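Cellulosomal scaffoldin (PDB 1TYJ) probably docks dockerin-bearing partners into the cellulosome of Bacteroides cellulosolvens through type-II cohesin modules, one of which forms this structure. Local coordinates at residues Y33-Y39 / Q83-G89; L95-R99 / D148-N152; V141-L146 / A158-V162. One frame throughout, in Å; residues are numbered along the deposited sequence. Where two conformers were deposited one is given.

Interaction 1: Y33-Y39 / Q83-G89; sequences YQFNIKY and QGVLNFG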
ATOM      1  N   TYR A  33       4.628  -0.484   8.384  1.00 15.68           N
ATOM      2  CA  TYR A  33       4.652  -1.449   7.256  1.00 15.72           C
ATOM      3  C   TYR A  33       5.658  -1.002   6.234  1.00 15.78           C
ATOM      4  O   TYR A  33       6.084   0.170   6.212  1.00 15.45           O
ATOM      5  CB  TYR A  33       3.266  -1.550   6.551  1.00 15.57           C
ATOM      6  CG  TYR A  33       2.954  -0.289   5.764  1.00 15.45           C
ATOM      7  CD1 TYR A  33       3.327  -0.184   4.422  1.00 16.31           C
ATOM      8  CD2 TYR A  33       2.390   0.839   6.381  1.00 16.45           C
ATOM      9  CE1 TYR A  33       3.140   1.000   3.691  1.00 17.32           C
ATOM     10  CE2 TYR A  33       2.181   2.043   5.649  1.00 15.59           C
ATOM     11  CZ  TYR A  33       2.576   2.108   4.308  1.00 15.50           C
ATOM     12  OH  TYR A  33       2.376   3.251   3.571  1.00 17.09           O
ATOM     13  N   GLN A  34       5.999  -1.930   5.354  1.00 15.69           N
ATOM     14  CA  GLN A  34       6.665  -1.600   4.087  1.00 16.07           C
ATOM     15  C   GLN A  34       6.056  -2.511   3.030  1.00 16.69           C
ATOM     16  O   GLN A  34       5.886  -3.725   3.277  1.00 16.68           O
ATOM     17  CB  GLN A  34       8.180  -1.832   4.177  1.00 16.54           C
ATOM     18  CG  GLN A  34       8.888  -1.214   2.964  1.00 21.61           C
ATOM     19  CD  GLN A  34      10.385  -1.317   3.034  1.00 27.59           C
ATOM     20  OE1 GLN A  34      10.980  -1.033   4.052  1.00 30.73           O
ATOM     21  NE2 GLN A  34      10.997  -1.695   1.925  1.00 32.46           N
ATOM     22  N   PHE A  35       5.760  -1.943   1.864  1.00 15.65           N
ATOM     23  CA  PHE A  35       5.168  -2.694   0.741  1.00 16.40           C
ATOM     24  C   PHE A  35       6.007  -2.585  -0.517  1.00 16.63           C
ATOM     25  O   PHE A  35       6.584  -1.516  -0.766  1.00 17.52           O
ATOM     26  CB  PHE A  35       3.778  -2.155   0.383  1.00 16.47           C
ATOM     27  CG  PHE A  35       2.743  -2.306   1.467  1.00 14.17           C
ATOM     28  CD1 PHE A  35       1.762  -1.318   1.628  1.00 17.81           C
ATOM     29  CD2 PHE A  35       2.740  -3.421   2.344  1.00 16.30           C
ATOM     30  CE1 PHE A  35       0.782  -1.457   2.581  1.00 15.86           C
ATOM     31  CE2 PHE A  35       1.764  -3.546   3.324  1.00 16.90           C
ATOM     32  CZ  PHE A  35       0.784  -2.570   3.441  1.00 16.77           C
ATOM     33  N   ASN A  36       6.061  -3.681  -1.288  1.00 15.85           N
ATOM     34  CA  ASN A  36       6.575  -3.662  -2.647  1.00 15.79           C
ATOM     35  C   ASN A  36       5.403  -4.102  -3.527  1.00 16.68           C
ATOM     36  O   ASN A  36       4.883  -5.222  -3.362  1.00 17.31           O
ATOM     37  CB  ASN A  36       7.743  -4.645  -2.792  1.00 17.20           C
ATOM     38  CG  ASN A  36       8.487  -4.431  -4.091  1.00 20.06           C
ATOM     39  OD1 ASN A  36       8.326  -5.196  -5.068  1.00 26.75           O
ATOM     40  ND2 ASN A  36       9.235  -3.345  -4.148  1.00 17.58           N
ATOM     41  N   ILE A  37       4.969  -3.216  -4.428  1.00 16.35           N
ATOM     42  CA  ILE A  37       3.741  -3.424  -5.244  1.00 16.52           C
ATOM     43  C   ILE A  37       4.042  -3.290  -6.716  1.00 16.78           C
ATOM     44  O   ILE A  37       4.713  -2.350  -7.147  1.00 17.82           O
ATOM     45  CB  ILE A  37       2.629  -2.422  -4.833  0.67 14.57           C
ATOM     46  CG1 ILE A  37       2.255  -2.632  -3.368  1.00 16.43           C
ATOM     47  CG2 ILE A  37       1.416  -2.495  -5.800  1.00 16.79           C
ATOM     48  CD1 ILE A  37       1.214  -1.606  -2.824  1.00 17.27           C
ATOM     49  N   LYS A  38       3.570  -4.250  -7.506  1.00 17.13           N
ATOM     50  CA  LYS A  38       3.832  -4.211  -8.946  1.00 17.53           C
ATOM     51  C   LYS A  38       2.540  -3.840  -9.653  1.00 17.45           C
ATOM     52  O   LYS A  38       1.453  -4.240  -9.238  1.00 18.73           O
ATOM     53  CB  LYS A  38       4.357  -5.591  -9.384  1.00 18.65           C
ATOM     54  CG  LYS A  38       4.543  -5.788 -10.857  0.50 19.10           C
ATOM     55  CD  LYS A  38       6.000  -5.647 -11.208  0.50 22.23           C
ATOM     56  CE  LYS A  38       6.191  -5.391 -12.684  0.50 22.41           C
ATOM     57  NZ  LYS A  38       5.439  -4.217 -13.194  0.50 16.99           N
ATOM     58  N   TYR A  39       2.640  -3.041 -10.706  1.00 17.28           N
ATOM     59  CA  TYR A  39       1.474  -2.734 -11.517  1.00 16.98           C
ATOM     60  C   TYR A  39       1.896  -2.762 -12.975  1.00 16.95           C
ATOM     61  O   TYR A  39       3.095  -2.789 -13.291  1.00 18.37           O
ATOM     62  CB  TYR A  39       0.868  -1.352 -11.124  1.00 16.09           C
ATOM     63  CG  TYR A  39       1.830  -0.192 -11.414  1.00 17.09           C
ATOM     64  CD1 TYR A  39       1.720   0.529 -12.605  1.00 18.38           C
ATOM     65  CD2 TYR A  39       2.852   0.172 -10.490  1.00 16.54           C
ATOM     66  CE1 TYR A  39       2.612   1.560 -12.923  1.00 15.74           C
ATOM     67  CE2 TYR A  39       3.749   1.153 -10.795  1.00 17.64           C
ATOM     68  CZ  TYR A  39       3.611   1.871 -11.999  1.00 17.50           C
ATOM     69  OH  TYR A  39       4.490   2.869 -12.300  1.00 17.86           O
ATOM     70  N   GLN A  83       9.795   0.225 -14.175  1.00 24.39           N
ATOM     71  CA  GLN A  83       9.606  -1.237 -14.088  1.00 23.65           C
ATOM     72  C   GLN A  83       8.271  -1.580 -13.430  1.00 22.95           C
ATOM     73  O   GLN A  83       7.986  -2.747 -13.141  1.00 21.62           O
ATOM     74  CB  GLN A  83      10.759  -1.880 -13.322  1.00 25.95           C
ATOM     75  CG  GLN A  83      12.088  -1.701 -14.065  1.00 28.75           C
ATOM     76  CD  GLN A  83      13.266  -2.412 -13.422  1.00 38.16           C
ATOM     77  OE1 GLN A  83      13.113  -3.160 -12.441  1.00 41.69           O
ATOM     78  NE2 GLN A  83      14.467  -2.191 -13.978  1.00 38.83           N
ATOM     79  N   GLY A  84       7.452  -0.554 -13.229  1.00 21.02           N
ATOM     80  CA  GLY A  84       6.138  -0.706 -12.621  1.00 20.02           C
ATOM     81  C   GLY A  84       6.237  -1.209 -11.200  1.00 19.33           C
ATOM     82  O   GLY A  84       5.435  -2.077 -10.781  1.00 18.65           O
ATOM     83  N   VAL A  85       7.190  -0.656 -10.434  1.00 17.43           N
ATOM     84  CA  VAL A  85       7.341  -1.051  -9.031  1.00 16.92           C
ATOM     85  C   VAL A  85       7.161   0.145  -8.088  1.00 16.88           C
ATOM     86  O   VAL A  85       7.808   1.162  -8.270  1.00 17.67           O
ATOM     87  CB  VAL A  85       8.704  -1.696  -8.786  1.00 18.15           C
ATOM     88  CG1 VAL A  85       8.891  -2.027  -7.290  1.00 18.45           C
ATOM     89  CG2 VAL A  85       8.827  -2.964  -9.646  1.00 18.79           C
ATOM     90  N   LEU A  86       6.234   0.000  -7.137  1.00 15.57           N
ATOM     91  CA  LEU A  86       6.111   0.961  -6.045  1.00 16.14           C
ATOM     92  C   LEU A  86       6.733   0.341  -4.807  1.00 16.52           C
ATOM     93  O   LEU A  86       6.466  -0.803  -4.496  1.00 17.55           O
ATOM     94  CB  LEU A  86       4.645   1.257  -5.758  1.00 16.69           C
ATOM     95  CG  LEU A  86       3.872   1.885  -6.925  1.00 17.97           C
ATOM     96  CD1 LEU A  86       2.381   1.863  -6.625  1.00 19.88           C
ATOM     97  CD2 LEU A  86       4.374   3.301  -7.209  1.00 20.23           C
ATOM     98  N   ASN A  87       7.505   1.109  -4.040  1.00 15.75           N
ATOM     99  CA  ASN A  87       8.076   0.572  -2.794  1.00 16.69           C
ATOM    100  C   ASN A  87       7.991   1.720  -1.792  1.00 15.70           C
ATOM    101  O   ASN A  87       8.572   2.802  -2.035  1.00 16.39           O
ATOM    102  CB  ASN A  87       9.535   0.179  -2.973  1.00 18.35           C
ATOM    103  CG  ASN A  87      10.141  -0.490  -1.721  1.00 20.77           C
ATOM    104  OD1 ASN A  87       9.474  -1.179  -0.974  1.00 29.09           O
ATOM    105  ND2 ASN A  87      11.407  -0.296  -1.518  1.00 27.46           N
ATOM    106  N   PHE A  88       7.239   1.510  -0.714  1.00 14.11           N
ATOM    107  CA  PHE A  88       7.063   2.592   0.245  1.00 14.23           C
ATOM    108  C   PHE A  88       6.670   2.027   1.587  1.00 14.48           C
ATOM    109  O   PHE A  88       6.294   0.848   1.715  1.00 15.87           O
ATOM    110  CB  PHE A  88       5.965   3.577  -0.257  1.00 13.98           C
ATOM    111  CG  PHE A  88       4.607   2.909  -0.501  1.00 13.57           C
ATOM    112  CD1 PHE A  88       3.602   2.954   0.497  1.00 14.78           C
ATOM    113  CD2 PHE A  88       4.342   2.248  -1.714  1.00 13.69           C
ATOM    114  CE1 PHE A  88       2.354   2.356   0.292  1.00 14.47           C
ATOM    115  CE2 PHE A  88       3.109   1.618  -1.923  1.00 15.16           C
ATOM    116  CZ  PHE A  88       2.106   1.675  -0.936  1.00 13.20           C
ATOM    117  N   GLY A  89       6.720   2.867   2.604  1.00 14.19           N
ATOM    118  CA  GLY A  89       6.375   2.370   3.928  1.00 13.70           C
ATOM    119  C   GLY A  89       6.182   3.547   4.861  1.00 14.14           C
ATOM    120  O   GLY A  89       6.559   4.694   4.542  1.00 14.25           O
TER
HETATM  121  O   HOH W   1      12.968  -1.803   0.168  1.00 47.22           O
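Phe35 faces Phe88, and Ile37 faces Leu86, as hydrogen-bonded pairs of two antiparallel strands, 33-38 and 85-89, whose axes approach to 4.7 Å. The ladder lies in one sheet of the cohesin beta sandwich, with Phe35, Ile37, Leu86 and Phe88 turned into the core and Gln34, Lys38, Val85 and Asn87 on the other face. Phe35 N donates to Phe88 O over 2.8 Å in a nearly straight bond, and Phe88 N returns one to Phe35 O; Ile37 and Leu86 exchange a similar pair. In the core, Tyr33, Phe35 and Phe88 form an aromatic cluster. Phe88 CG stands between its backbone N and carbonyl carbon (chi1 58°), which carries the ring across to the partner strand. There the edge of Phe35 points at the Phe88 face in an offset edge-to-face pair with planes at 88°, while Tyr33 OH sits at the Phe88 edge, 3.3 Å from Phe88 CD1. Ile37 CD1 comes within 3.8 Å of Phe88 CE2. Ala111 of strand 108-117, in the opposing sheet, touches Tyr33 and Phe88, and Val110 touches Phe35. Outside, Gln34 and Asn87 cross with their amide planes 53° apart; Gln34 NE2 makes a weak bond to Asn87 OD1, and a water accepts from Asn87 ND2 and, weakly, from Gln34 NE2. Just before strand 85-89, Gly84 opens a G1 beta bulge with Val85, Gly84 CA lying over the Tyr39 ring face, 3.9 Å from the ring centroid; a CB here would collide with Tyr39 O. In one conformer Lys38 bends at chi2 and chi4 and brings NZ to 2.9 Å from Gln83 O and 2.7 Å from Tyr39 O. Tyr39 N bonds to Gly84 O at 3.0 Å; Lys38 NZ reaches that oxygen from the opposite face, at longer range and above the carbonyl plane.

Interaction 2: L95-R99 / D148-N152; sequences LSAYR and DWDGN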
ATOM      1  N   LEU A  95       8.151   4.331  19.526  1.00 17.57           N
ATOM      2  CA  LEU A  95       7.316   3.209  19.965  1.00 18.41           C
ATOM      3  C   LEU A  95       6.958   3.316  21.441  1.00 19.11           C
ATOM      4  O   LEU A  95       5.866   2.866  21.856  1.00 20.20           O
ATOM      5  CB  LEU A  95       7.990   1.878  19.703  1.00 18.71           C
ATOM      6  CG  LEU A  95       8.221   1.514  18.228  1.00 17.13           C
ATOM      7  CD1 LEU A  95       8.958   0.136  18.118  1.00 17.67           C
ATOM      8  CD2 LEU A  95       6.913   1.582  17.376  1.00 18.87           C
ATOM      9  N   SER A  96       7.862   3.890  22.240  1.00 19.48           N
ATOM     10  CA  SER A  96       7.572   4.014  23.679  1.00 20.33           C
ATOM     11  C   SER A  96       6.364   4.944  23.861  1.00 20.97           C
ATOM     12  O   SER A  96       5.462   4.645  24.669  1.00 22.71           O
ATOM     13  CB  SER A  96       8.807   4.504  24.467  1.00 20.83           C
ATOM     14  OG  SER A  96       8.994   5.875  24.281  0.50 21.31           O
ATOM     15  N   ALA A  97       6.306   6.050  23.104  1.00 21.25           N
ATOM     16  CA  ALA A  97       5.154   6.970  23.235  1.00 20.97           C
ATOM     17  C   ALA A  97       3.872   6.305  22.749  1.00 20.87           C
ATOM     18  O   ALA A  97       2.790   6.469  23.338  1.00 21.58           O
ATOM     19  CB  ALA A  97       5.397   8.270  22.503  1.00 20.96           C
ATOM     20  N   TYR A  98       3.991   5.536  21.676  1.00 20.26           N
ATOM     21  CA  TYR A  98       2.887   4.761  21.116  1.00 19.80           C
ATOM     22  C   TYR A  98       2.351   3.762  22.151  1.00 19.95           C
ATOM     23  O   TYR A  98       1.149   3.704  22.408  1.00 20.67           O
ATOM     24  CB  TYR A  98       3.351   4.077  19.812  1.00 19.19           C
ATOM     25  CG  TYR A  98       2.307   3.228  19.094  1.00 16.81           C
ATOM     26  CD1 TYR A  98       0.911   3.519  19.208  1.00 17.92           C
ATOM     27  CD2 TYR A  98       2.707   2.147  18.289  1.00 18.20           C
ATOM     28  CE1 TYR A  98      -0.025   2.736  18.582  1.00 17.10           C
ATOM     29  CE2 TYR A  98       1.792   1.378  17.625  1.00 19.39           C
ATOM     30  CZ  TYR A  98       0.403   1.690  17.769  1.00 17.37           C
ATOM     31  OH  TYR A  98      -0.486   0.875  17.124  1.00 18.27           O
ATOM     32  N   ARG A  99       3.241   3.025  22.797  1.00 20.29           N
ATOM     33  CA  ARG A  99       2.831   2.030  23.772  1.00 21.07           C
ATOM     34  C   ARG A  99       2.132   2.724  24.926  1.00 21.84           C
ATOM     35  O   ARG A  99       1.157   2.192  25.459  1.00 24.22           O
ATOM     36  CB  ARG A  99       4.019   1.223  24.303  1.00 21.17           C
ATOM     37  CG  ARG A  99       4.563   0.217  23.306  1.00 20.67           C
ATOM     38  CD  ARG A  99       5.622  -0.731  23.882  1.00 21.70           C
ATOM     39  NE  ARG A  99       6.765  -0.041  24.505  1.00 23.97           N
ATOM     40  CZ  ARG A  99       7.941   0.219  23.897  1.00 22.18           C
ATOM     41  NH1 ARG A  99       8.147  -0.153  22.639  1.00 21.45           N
ATOM     42  NH2 ARG A  99       8.923   0.855  24.549  1.00 22.74           N
ATOM     43  N   ASP A 148       5.093  -4.690  14.962  1.00 17.21           N
ATOM     44  CA  ASP A 148       4.274  -4.326  16.134  1.00 17.94           C
ATOM     45  C   ASP A 148       5.003  -3.291  17.010  1.00 18.36           C
ATOM     46  O   ASP A 148       6.138  -2.871  16.695  1.00 18.22           O
ATOM     47  CB  ASP A 148       3.827  -5.573  16.913  1.00 18.17           C
ATOM     48  CG  ASP A 148       4.939  -6.144  17.821  1.00 20.15           C
ATOM     49  OD1 ASP A 148       6.047  -5.521  17.907  1.00 18.72           O
ATOM     50  OD2 ASP A 148       4.681  -7.216  18.438  1.00 22.19           O
ATOM     51  N   TRP A 149       4.343  -2.841  18.086  1.00 17.26           N
ATOM     52  CA  TRP A 149       4.895  -1.760  18.858  1.00 18.48           C
ATOM     53  C   TRP A 149       6.013  -2.122  19.823  1.00 19.04           C
ATOM     54  O   TRP A 149       6.486  -1.260  20.567  1.00 19.64           O
ATOM     55  CB  TRP A 149       3.800  -0.940  19.530  1.00 19.58           C
ATOM     56  CG  TRP A 149       3.071  -1.581  20.675  1.00 18.80           C
ATOM     57  CD1 TRP A 149       3.363  -2.753  21.333  1.00 19.40           C
ATOM     58  CD2 TRP A 149       1.911  -1.044  21.307  1.00 18.52           C
ATOM     59  NE1 TRP A 149       2.434  -2.964  22.360  1.00 20.95           N
ATOM     60  CE2 TRP A 149       1.552  -1.916  22.361  1.00 21.50           C
ATOM     61  CE3 TRP A 149       1.161   0.119  21.104  1.00 19.62           C
ATOM     62  CZ2 TRP A 149       0.444  -1.669  23.199  1.00 19.84           C
ATOM     63  CZ3 TRP A 149       0.050   0.357  21.948  1.00 20.80           C
ATOM     64  CH2 TRP A 149      -0.292  -0.542  22.962  1.00 20.13           C
ATOM     65  N   ASP A 150       6.437  -3.385  19.782  1.00 18.86           N
ATOM     66  CA  ASP A 150       7.647  -3.814  20.518  1.00 20.17           C
ATOM     67  C   ASP A 150       8.810  -3.986  19.563  1.00 20.42           C
ATOM     68  O   ASP A 150       9.915  -4.351  19.989  1.00 22.07           O
ATOM     69  CB  ASP A 150       7.389  -5.112  21.294  1.00 20.79           C
ATOM     70  CG  ASP A 150       6.374  -4.898  22.445  1.00 24.54           C
ATOM     71  OD1 ASP A 150       6.504  -3.895  23.187  1.00 27.33           O
ATOM     72  OD2 ASP A 150       5.417  -5.703  22.571  1.00 31.13           O
ATOM     73  N   GLY A 151       8.582  -3.704  18.279  1.00 20.45           N
ATOM     74  CA  GLY A 151       9.611  -3.900  17.252  1.00 20.33           C
ATOM     75  C   GLY A 151       9.734  -5.337  16.789  1.00 20.58           C
ATOM     76  O   GLY A 151      10.774  -5.693  16.252  1.00 21.01           O
ATOM     77  N   ASN A 152       8.694  -6.169  17.002  1.00 19.29           N
ATOM     78  CA  ASN A 152       8.624  -7.486  16.376  1.00 20.32           C
ATOM     79  C   ASN A 152       8.197  -7.395  14.941  1.00 20.54           C
ATOM     80  O   ASN A 152       7.341  -6.556  14.600  1.00 20.74           O
ATOM     81  CB  ASN A 152       7.641  -8.413  17.088  1.00 19.49           C
ATOM     82  CG  ASN A 152       8.031  -8.675  18.537  1.00 21.31           C
ATOM     83  OD1 ASN A 152       9.112  -9.207  18.812  1.00 23.21           O
ATOM     84  ND2 ASN A 152       7.135  -8.351  19.460  1.00 21.84           N
TER
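The indole of Trp149 carries Arg99 on one face and presents an edge to Tyr98. Arg99 CG rests over the five-membered ring, 3.5 Å from its centroid, in a CH-pi contact. The benzene part of the indole stands edge-to-face on the phenol, planes at 81°, with Trp149 CE3 above the middle of the Tyr98 ring. Trp149 CB also touches the phenol, 3.5 Å from Tyr98 CD2. Helix 95-100 is thereby joined to the loop after strand 144-148, where Asp148 starts both a type I beta turn and an Asx turn. Asp148 OD1 takes Asp150 N and Asn152 N from opposite faces of the carboxylate, while Asn152 ND2 meets the syn lone pair of Asp148 OD2 at 2.9 Å. The loop is so braced from within, with the carbonyl of Trp149 turned to the helix. The Arg99 chain, bent at chi3 (-55°), swings NH1 to 2.9 Å from Trp149 O, which lies in the guanidinium plane. Asp150 OD1 is 4.1 Å from Arg99 NE and well out of that plane, close in charge only. Leu95 CB packs 3.6 Å from the same Trp149 O, and Tyr98 OH is anchored by Phe30 O and Glu105 N.

Interaction 3: V141-L146 / A158-V162; sequences VDGTML and AYKVV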
ATOM      1  N   VAL A 141       6.721 -11.001   3.549  1.00 22.60           N
ATOM      2  CA  VAL A 141       5.621 -11.911   3.275  1.00 22.92           C
ATOM      3  C   VAL A 141       4.862 -11.399   2.066  1.00 21.35           C
ATOM      4  O   VAL A 141       4.123 -10.406   2.154  1.00 19.41           O
ATOM      5  CB  VAL A 141       4.686 -12.062   4.478  1.00 22.62           C
ATOM      6  CG1 VAL A 141       3.554 -13.064   4.178  1.00 24.47           C
ATOM      7  CG2 VAL A 141       5.484 -12.468   5.729  1.00 23.95           C
ATOM      8  N   ASP A 142       5.062 -12.055   0.922  1.00 21.03           N
ATOM      9  CA  ASP A 142       4.386 -11.647  -0.324  1.00 21.10           C
ATOM     10  C   ASP A 142       4.502 -10.129  -0.555  1.00 20.40           C
ATOM     11  O   ASP A 142       3.501  -9.441  -0.836  1.00 20.67           O
ATOM     12  CB  ASP A 142       2.922 -12.101  -0.319  1.00 21.55           C
ATOM     13  CG  ASP A 142       2.784 -13.625  -0.388  1.00 25.64           C
ATOM     14  OD1 ASP A 142       3.812 -14.297  -0.669  1.00 30.81           O
ATOM     15  OD2 ASP A 142       1.673 -14.137  -0.119  1.00 28.51           O
ATOM     16  N   GLY A 143       5.735  -9.611  -0.460  1.00 19.35           N
ATOM     17  CA  GLY A 143       5.972  -8.191  -0.732  1.00 19.54           C
ATOM     18  C   GLY A 143       5.515  -7.259   0.378  1.00 18.24           C
ATOM     19  O   GLY A 143       5.303  -6.054   0.128  1.00 20.28           O
ATOM     20  N   THR A 144       5.334  -7.772   1.590  1.00 17.28           N
ATOM     21  CA  THR A 144       4.928  -6.899   2.719  1.00 17.31           C
ATOM     22  C   THR A 144       5.791  -7.171   3.961  1.00 17.95           C
ATOM     23  O   THR A 144       6.229  -8.301   4.185  1.00 18.12           O
ATOM     24  CB  THR A 144       3.435  -7.146   3.100  1.00 16.88           C
ATOM     25  OG1 THR A 144       3.279  -8.434   3.736  1.00 17.27           O
ATOM     26  CG2 THR A 144       2.518  -7.037   1.864  1.00 16.43           C
ATOM     27  N   MET A 145       5.980  -6.147   4.783  1.00 15.57           N
ATOM     28  CA  MET A 145       6.589  -6.318   6.093  1.00 17.53           C
ATOM     29  C   MET A 145       5.669  -5.574   7.043  1.00 16.52           C
ATOM     30  O   MET A 145       5.287  -4.436   6.756  1.00 17.63           O
ATOM     31  CB  MET A 145       7.998  -5.719   6.133  1.00 17.89           C
ATOM     32  CG  MET A 145       8.928  -6.344   5.115  1.00 19.31           C
ATOM     33  SD  MET A 145      10.488  -5.451   5.050  1.00 27.17           S
ATOM     34  CE  MET A 145      11.387  -6.371   6.235  1.00 28.50           C
ATOM     35  N   LEU A 146       5.323  -6.211   8.160  1.00 15.96           N
ATOM     36  CA  LEU A 146       4.498  -5.598   9.188  1.00 16.14           C
ATOM     37  C   LEU A 146       5.184  -5.712  10.525  1.00 16.86           C
ATOM     38  O   LEU A 146       5.780  -6.759  10.822  1.00 17.26           O
ATOM     39  CB  LEU A 146       3.123  -6.285   9.264  1.00 16.57           C
ATOM     40  CG  LEU A 146       2.243  -6.319   7.998  1.00 15.47           C
ATOM     41  CD1 LEU A 146       0.939  -7.096   8.330  1.00 17.03           C
ATOM     42  CD2 LEU A 146       1.898  -4.873   7.510  1.00 17.78           C
ATOM     43  N   ALA A 158       1.668 -15.640  10.644  1.00 25.59           N
ATOM     44  CA  ALA A 158       0.865 -14.718  11.476  1.00 23.58           C
ATOM     45  C   ALA A 158      -0.199 -13.961  10.677  1.00 23.25           C
ATOM     46  O   ALA A 158      -1.207 -13.466  11.251  1.00 22.60           O
ATOM     47  CB  ALA A 158       1.766 -13.739  12.157  1.00 23.59           C
ATOM     48  N   TYR A 159       0.073 -13.800   9.380  1.00 21.53           N
ATOM     49  CA  TYR A 159      -0.846 -13.084   8.508  1.00 20.27           C
ATOM     50  C   TYR A 159      -0.722 -13.492   7.070  1.00 20.63           C
ATOM     51  O   TYR A 159       0.266 -14.134   6.639  1.00 21.67           O
ATOM     52  CB  TYR A 159      -0.713 -11.548   8.655  1.00 19.87           C
ATOM     53  CG  TYR A 159       0.502 -10.973   8.005  1.00 18.97           C
ATOM     54  CD1 TYR A 159       0.418 -10.346   6.759  1.00 17.40           C
ATOM     55  CD2 TYR A 159       1.744 -11.026   8.645  1.00 19.84           C
ATOM     56  CE1 TYR A 159       1.544  -9.777   6.184  1.00 16.68           C
ATOM     57  CE2 TYR A 159       2.899 -10.476   8.068  1.00 19.50           C
ATOM     58  CZ  TYR A 159       2.790  -9.855   6.846  1.00 18.01           C
ATOM     59  OH  TYR A 159       3.900  -9.318   6.272  1.00 17.89           O
ATOM     60  N   LYS A 160      -1.755 -13.141   6.320  1.00 20.43           N
ATOM     61  CA  LYS A 160      -1.798 -13.450   4.900  1.00 22.08           C
ATOM     62  C   LYS A 160      -1.981 -12.159   4.104  1.00 21.24           C
ATOM     63  O   LYS A 160      -2.500 -11.186   4.617  1.00 22.39           O
ATOM     64  CB  LYS A 160      -2.973 -14.365   4.590  1.00 22.98           C
ATOM     65  CG  LYS A 160      -4.342 -13.724   4.764  1.00 23.89           C
ATOM     66  CD  LYS A 160      -5.462 -14.667   4.326  1.00 27.00           C
ATOM     67  CE  LYS A 160      -6.669 -14.628   5.277  1.00 33.95           C
ATOM     68  NZ  LYS A 160      -7.656 -13.559   4.977  1.00 36.38           N
ATOM     69  N   VAL A 161      -1.539 -12.177   2.861  1.00 20.30           N
ATOM     70  CA  VAL A 161      -1.725 -11.019   1.982  1.00 18.60           C
ATOM     71  C   VAL A 161      -2.797 -11.379   0.966  1.00 19.42           C
ATOM     72  O   VAL A 161      -2.617 -12.309   0.163  1.00 20.78           O
ATOM     73  CB  VAL A 161      -0.382 -10.644   1.290  1.00 18.12           C
ATOM     74  CG1 VAL A 161      -0.558  -9.519   0.246  1.00 18.64           C
ATOM     75  CG2 VAL A 161       0.667 -10.286   2.336  1.00 18.81           C
ATOM     76  N   VAL A 162      -3.915 -10.661   0.995  1.00 19.48           N
ATOM     77  CA  VAL A 162      -4.984 -10.892   0.022  1.00 20.28           C
ATOM     78  C   VAL A 162      -4.732 -10.010  -1.189  1.00 19.60           C
ATOM     79  O   VAL A 162      -4.758  -8.792  -1.089  1.00 20.01           O
ATOM     80  CB  VAL A 162      -6.361 -10.628   0.601  1.00 20.26           C
ATOM     81  CG1 VAL A 162      -7.492 -11.001  -0.439  1.00 25.45           C
ATOM     82  CG2 VAL A 162      -6.532 -11.432   1.938  1.00 19.60           C
TER
HETATM   83  O   HOH W   2      -0.523 -13.229  -1.501  1.00 23.01           O
HETATM   84  O   HOH W   3       0.136 -14.436   2.065  1.00 26.21           O
HETATM   85  O   HOH W   4       6.222  -9.023   7.903  1.00 19.18           O
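Tyr159 is clasped by segment 141-146: Leu146 CD1 sits over the centre of one ring face, 3.5 Å from the ring centroid, and Val141 comes over the opposite face, touching with CB, 3.4 Å from Tyr159 OH, and with CG2. Thr144 OG1 meets the ring edge in its plane, 2.8 Å from Tyr159 OH. The clasp bridges the two sheets of the beta sandwich, since strand 144-148 belongs to one and strand 160-161, paired with strand 2-7, to the other. Tyr159 OH also shares a water with Leu146 N. A phenylalanine in place of Tyr159 would probably leave Thr144 OG1 and this water without their phenolic partner. Behind this shell, Thr144 OG1 is fixed by donating to Val141 O over 2.7 Å; with OG1 between the backbone N and the carbonyl carbon (chi1 71°), it reaches back across a two-residue type I' turn through Asp142 and Gly143. Val161 CG2 nestles into the same corner, 3.5 Å from Val141 O, and comes tip to tip with Thr144 CG2. At the exposed end Asp142 OD2 accepts from two waters, one donating onward to Val161 O and the other accepting from Val161 N at 2.9 Å.

Interactions 1 and 3 are neighbours in one sheet, their centres 13 Å apart: strand 30-38 lies between strands 85-92 and 144-148, so it pairs with both. Gln34 O and Met145 N, 2.9 Å apart, probably form a hydrogen bond, and Phe35 CD2 packs 3.7 Å from Thr144 CG2, carrying the aromatic cluster on toward the Tyr159 clasp. Interaction 2 lies near one end of the sandwich, its centre 24 Å from that of interaction 1 and 19 Å from that of interaction 3; helix 95-100 follows strand 85-92, and segment 148-152 continues strand 144-148. A bound ethanediol, probably from the crystallisation liquor, lies about 4 Å from the Tyr159 side chain.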